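Local structure of uncharacterized ACR, COG1565 superfamily (Burkholderia thailandensis, 4F3N) at residues His304-His308 with Ala339-Phe343. The protein is of unconfirmed function but has a methyltransferase fold, binds S-adenosyl-L-homocysteine and may be a protein-arginine symmetric methyltransferase. Sequence-based numbering, arbitrary orientation.
Sequences HEYYH and AHVEF
Tyr306 lays its ring against the aliphatic part of Glu342, and this packing makes up a large part of the contact between the end of the short helix 303-306 and the strand end. Glu342 CB sits over one face of the ring, offset toward the rim and 4.0 Å from the Tyr306 ring centroid, in a CH-pi contact 21° off the ring normal. Nearer the base of the side chain, Glu342 CG comes within 3.6 Å of Tyr306 CG. With Tyr306 CG anti to its own amide nitrogen (chi1 -168°), the ring is sent toward the strand, its hydroxyl end pointing toward His340. Glu342 CG also meets Tyr307, lying obliquely 3.8 Å from its CE2, and thus touches both tyrosines.

Polar backbone atoms meet Tyr306 along its rim. His340 O lies 3.3 Å from Tyr306 OH, and Val341 O is 3.6 Å from Tyr306 CD2, both near the ring plane. Neither is a hydrogen bond: the hydroxyl bonds instead to Glu273 and Thr315, which tether the far end of the ring. Likewise, Tyr307 OH bonds to the backbone oxygen of Glu273, so both phenols are tied to strand 271-274.

Glu342 OE2 accepts from Ala345 N, making Glu342 the N-cap of helix 343-352. A bend at chi2 (-84°) swings the carboxylate away from the Tyr306 ring and onto the start of that helix. Its methylenes are left to pack on the rings.

Together these contacts pack the end of helix 303-306 on the junction where strand 336-342, parallel to 300-301 in a mixed sheet, gives way to helix 343-352 through a side-chain N-cap. The S-adenosyl-L-homocysteine site, empty in this model, is near: the side chain of its residue Thr113 is about 9 Å from that of His340.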
ATOM      1  N   HIS A 304     -14.196  -0.365  12.465  1.00 16.21           N
ATOM      2  CA  HIS A 304     -14.446  -0.488  13.922  1.00 17.33           C
ATOM      3  C   HIS A 304     -13.165  -0.598  14.706  1.00 17.81           C
ATOM      4  O   HIS A 304     -12.992   0.016  15.779  1.00 20.21           O
ATOM      5  CB  HIS A 304     -15.324  -1.714  14.191  1.00 18.21           C
ATOM      6  N   GLU A 305     -12.238  -1.372  14.164  1.00 16.98           N
ATOM      7  CA  GLU A 305     -10.942  -1.556  14.744  1.00 17.02           C
ATOM      8  C   GLU A 305      -9.975  -0.420  14.441  1.00 15.53           C
ATOM      9  O   GLU A 305      -9.113  -0.044  15.268  1.00 14.61           O
ATOM     10  CB  GLU A 305     -10.400  -2.864  14.212  1.00 20.35           C
ATOM     11  CG  GLU A 305      -9.057  -3.274  14.752  1.00 23.15           C
ATOM     12  CD  GLU A 305      -8.801  -4.761  14.553  1.00 27.87           C
ATOM     13  OE1 GLU A 305      -9.627  -5.436  13.876  1.00 32.55           O
ATOM     14  OE2 GLU A 305      -7.777  -5.246  15.080  1.00 34.02           O
ATOM     15  N   TYR A 306     -10.049   0.081  13.217  1.00 13.47           N
ATOM     16  CA  TYR A 306      -9.160   1.185  12.820  1.00 13.05           C
ATOM     17  C   TYR A 306      -9.392   2.391  13.749  1.00 14.35           C
ATOM     18  O   TYR A 306      -8.443   2.980  14.250  1.00 14.15           O
ATOM     19  CB  TYR A 306      -9.396   1.591  11.364  1.00 12.39           C
ATOM     20  CG  TYR A 306      -8.322   2.518  10.830  1.00 12.11           C
ATOM     21  CD1 TYR A 306      -8.294   3.853  11.162  1.00 12.34           C
ATOM     22  CD2 TYR A 306      -7.333   2.038   9.997  1.00 11.35           C
ATOM     23  CE1 TYR A 306      -7.289   4.701  10.707  1.00 11.85           C
ATOM     24  CE2 TYR A 306      -6.352   2.876   9.503  1.00 11.65           C
ATOM     25  CZ  TYR A 306      -6.326   4.195   9.875  1.00 11.87           C
ATOM     26  OH  TYR A 306      -5.341   5.003   9.399  1.00 11.78           O
ATOM     27  N   TYR A 307     -10.656   2.714  13.962  1.00 14.91           N
ATOM     28  CA  TYR A 307     -11.072   3.898  14.744  1.00 16.12           C
ATOM     29  C   TYR A 307     -11.532   3.492  16.134  1.00 18.06           C
ATOM     30  O   TYR A 307     -12.411   4.113  16.719  1.00 19.51           O
ATOM     31  CB  TYR A 307     -12.151   4.665  13.987  1.00 15.60           C
ATOM     32  CG  TYR A 307     -11.682   5.246  12.668  1.00 14.93           C
ATOM     33  CD1 TYR A 307     -10.670   6.186  12.622  1.00 14.50           C
ATOM     34  CD2 TYR A 307     -12.271   4.879  11.477  1.00 14.75           C
ATOM     35  CE1 TYR A 307     -10.257   6.721  11.412  1.00 14.86           C
ATOM     36  CE2 TYR A 307     -11.868   5.410  10.279  1.00 15.10           C
ATOM     37  CZ  TYR A 307     -10.848   6.342  10.243  1.00 15.21           C
ATOM     38  OH  TYR A 307     -10.412   6.854   9.032  1.00 15.63           O
ATOM     39  N   HIS A 308     -10.906   2.464  16.681  1.00 18.76           N
ATOM     40  CA  HIS A 308     -11.185   2.024  18.030  1.00 21.76           C
ATOM     41  C   HIS A 308     -10.919   3.148  19.022  1.00 22.53           C
ATOM     42  O   HIS A 308      -9.973   3.958  18.845  1.00 20.57           O
ATOM     43  CB  HIS A 308     -10.284   0.848  18.358  1.00 22.80           C
ATOM     44  CG  HIS A 308     -10.740   0.051  19.536  1.00 26.52           C
ATOM     45  ND1 HIS A 308     -10.435   0.389  20.800  1.00 27.38           N
ATOM     46  CD2 HIS A 308     -11.524  -1.093  19.611  1.00 28.39           C
ATOM     47  CE1 HIS A 308     -10.984  -0.510  21.644  1.00 28.53           C
ATOM     48  NE2 HIS A 308     -11.652  -1.411  20.913  1.00 28.70           N
ATOM     49  N   ALA A 339       0.540   5.262   6.519  1.00 10.80           N
ATOM     50  CA  ALA A 339      -0.547   5.088   7.452  1.00 10.46           C
ATOM     51  C   ALA A 339      -1.106   3.715   7.173  1.00 10.72           C
ATOM     52  O   ALA A 339      -1.005   3.239   6.069  1.00 10.65           O
ATOM     53  CB  ALA A 339      -1.632   6.109   7.212  1.00 12.02           C
ATOM     54  N   HIS A 340      -1.716   3.087   8.154  1.00 10.47           N
ATOM     55  CA  HIS A 340      -2.405   1.812   7.903  1.00 10.47           C
ATOM     56  C   HIS A 340      -3.620   2.048   7.048  1.00  9.79           C
ATOM     57  O   HIS A 340      -4.088   3.180   6.899  1.00 10.70           O
ATOM     58  CB  HIS A 340      -2.823   1.202   9.215  1.00 10.58           C
ATOM     59  CG  HIS A 340      -1.700   0.605  10.019  1.00 11.37           C
ATOM     60  ND1 HIS A 340      -0.437   1.167  10.117  1.00 11.55           N
ATOM     61  CD2 HIS A 340      -1.679  -0.534  10.802  1.00 11.89           C
ATOM     62  CE1 HIS A 340       0.328   0.385  10.898  1.00 11.90           C
ATOM     63  NE2 HIS A 340      -0.428  -0.645  11.331  1.00 12.83           N
ATOM     64  N   VAL A 341      -4.138   0.994   6.438  1.00  9.35           N
ATOM     65  CA  VAL A 341      -5.262   1.085   5.580  1.00  9.05           C
ATOM     66  C   VAL A 341      -6.551   0.810   6.330  1.00  9.77           C
ATOM     67  O   VAL A 341      -6.623  -0.108   7.172  1.00  9.39           O
ATOM     68  CB  VAL A 341      -5.073   0.078   4.412  1.00  8.76           C
ATOM     69  CG1 VAL A 341      -6.313  -0.018   3.549  1.00  8.78           C
ATOM     70  CG2 VAL A 341      -3.841   0.463   3.622  1.00  8.24           C
ATOM     71  N   GLU A 342      -7.584   1.580   6.008  1.00 10.28           N
ATOM     72  CA  GLU A 342      -8.900   1.412   6.632  1.00 11.30           C
ATOM     73  C   GLU A 342      -9.768   0.673   5.633  1.00 10.43           C
ATOM     74  O   GLU A 342     -10.245   1.245   4.642  1.00 10.56           O
ATOM     75  CB  GLU A 342      -9.440   2.777   7.066  1.00 12.92           C
ATOM     76  CG  GLU A 342     -10.621   2.681   8.013  1.00 14.16           C
ATOM     77  CD  GLU A 342     -11.906   2.502   7.279  1.00 16.09           C
ATOM     78  OE1 GLU A 342     -12.493   3.528   6.909  1.00 19.21           O
ATOM     79  OE2 GLU A 342     -12.321   1.355   7.064  1.00 16.94           O
ATOM     80  N   PHE A 343      -9.897  -0.643   5.840  1.00  9.68           N
ATOM     81  CA  PHE A 343     -10.435  -1.527   4.802  1.00  9.34           C
ATOM     82  C   PHE A 343     -11.931  -1.414   4.544  1.00  9.54           C
ATOM     83  O   PHE A 343     -12.379  -1.811   3.461  1.00  9.79           O
ATOM     84  CB  PHE A 343     -10.022  -2.987   5.048  1.00  8.96           C
ATOM     85  CG  PHE A 343      -8.618  -3.278   4.646  1.00  8.61           C
ATOM     86  CD1 PHE A 343      -8.303  -3.503   3.327  1.00  8.53           C
ATOM     87  CD2 PHE A 343      -7.608  -3.300   5.567  1.00  8.33           C
ATOM     88  CE1 PHE A 343      -7.010  -3.750   2.949  1.00  8.09           C
ATOM     89  CE2 PHE A 343      -6.312  -3.575   5.230  1.00  8.21           C
ATOM     90  CZ  PHE A 343      -5.995  -3.805   3.881  1.00  8.18           C
TER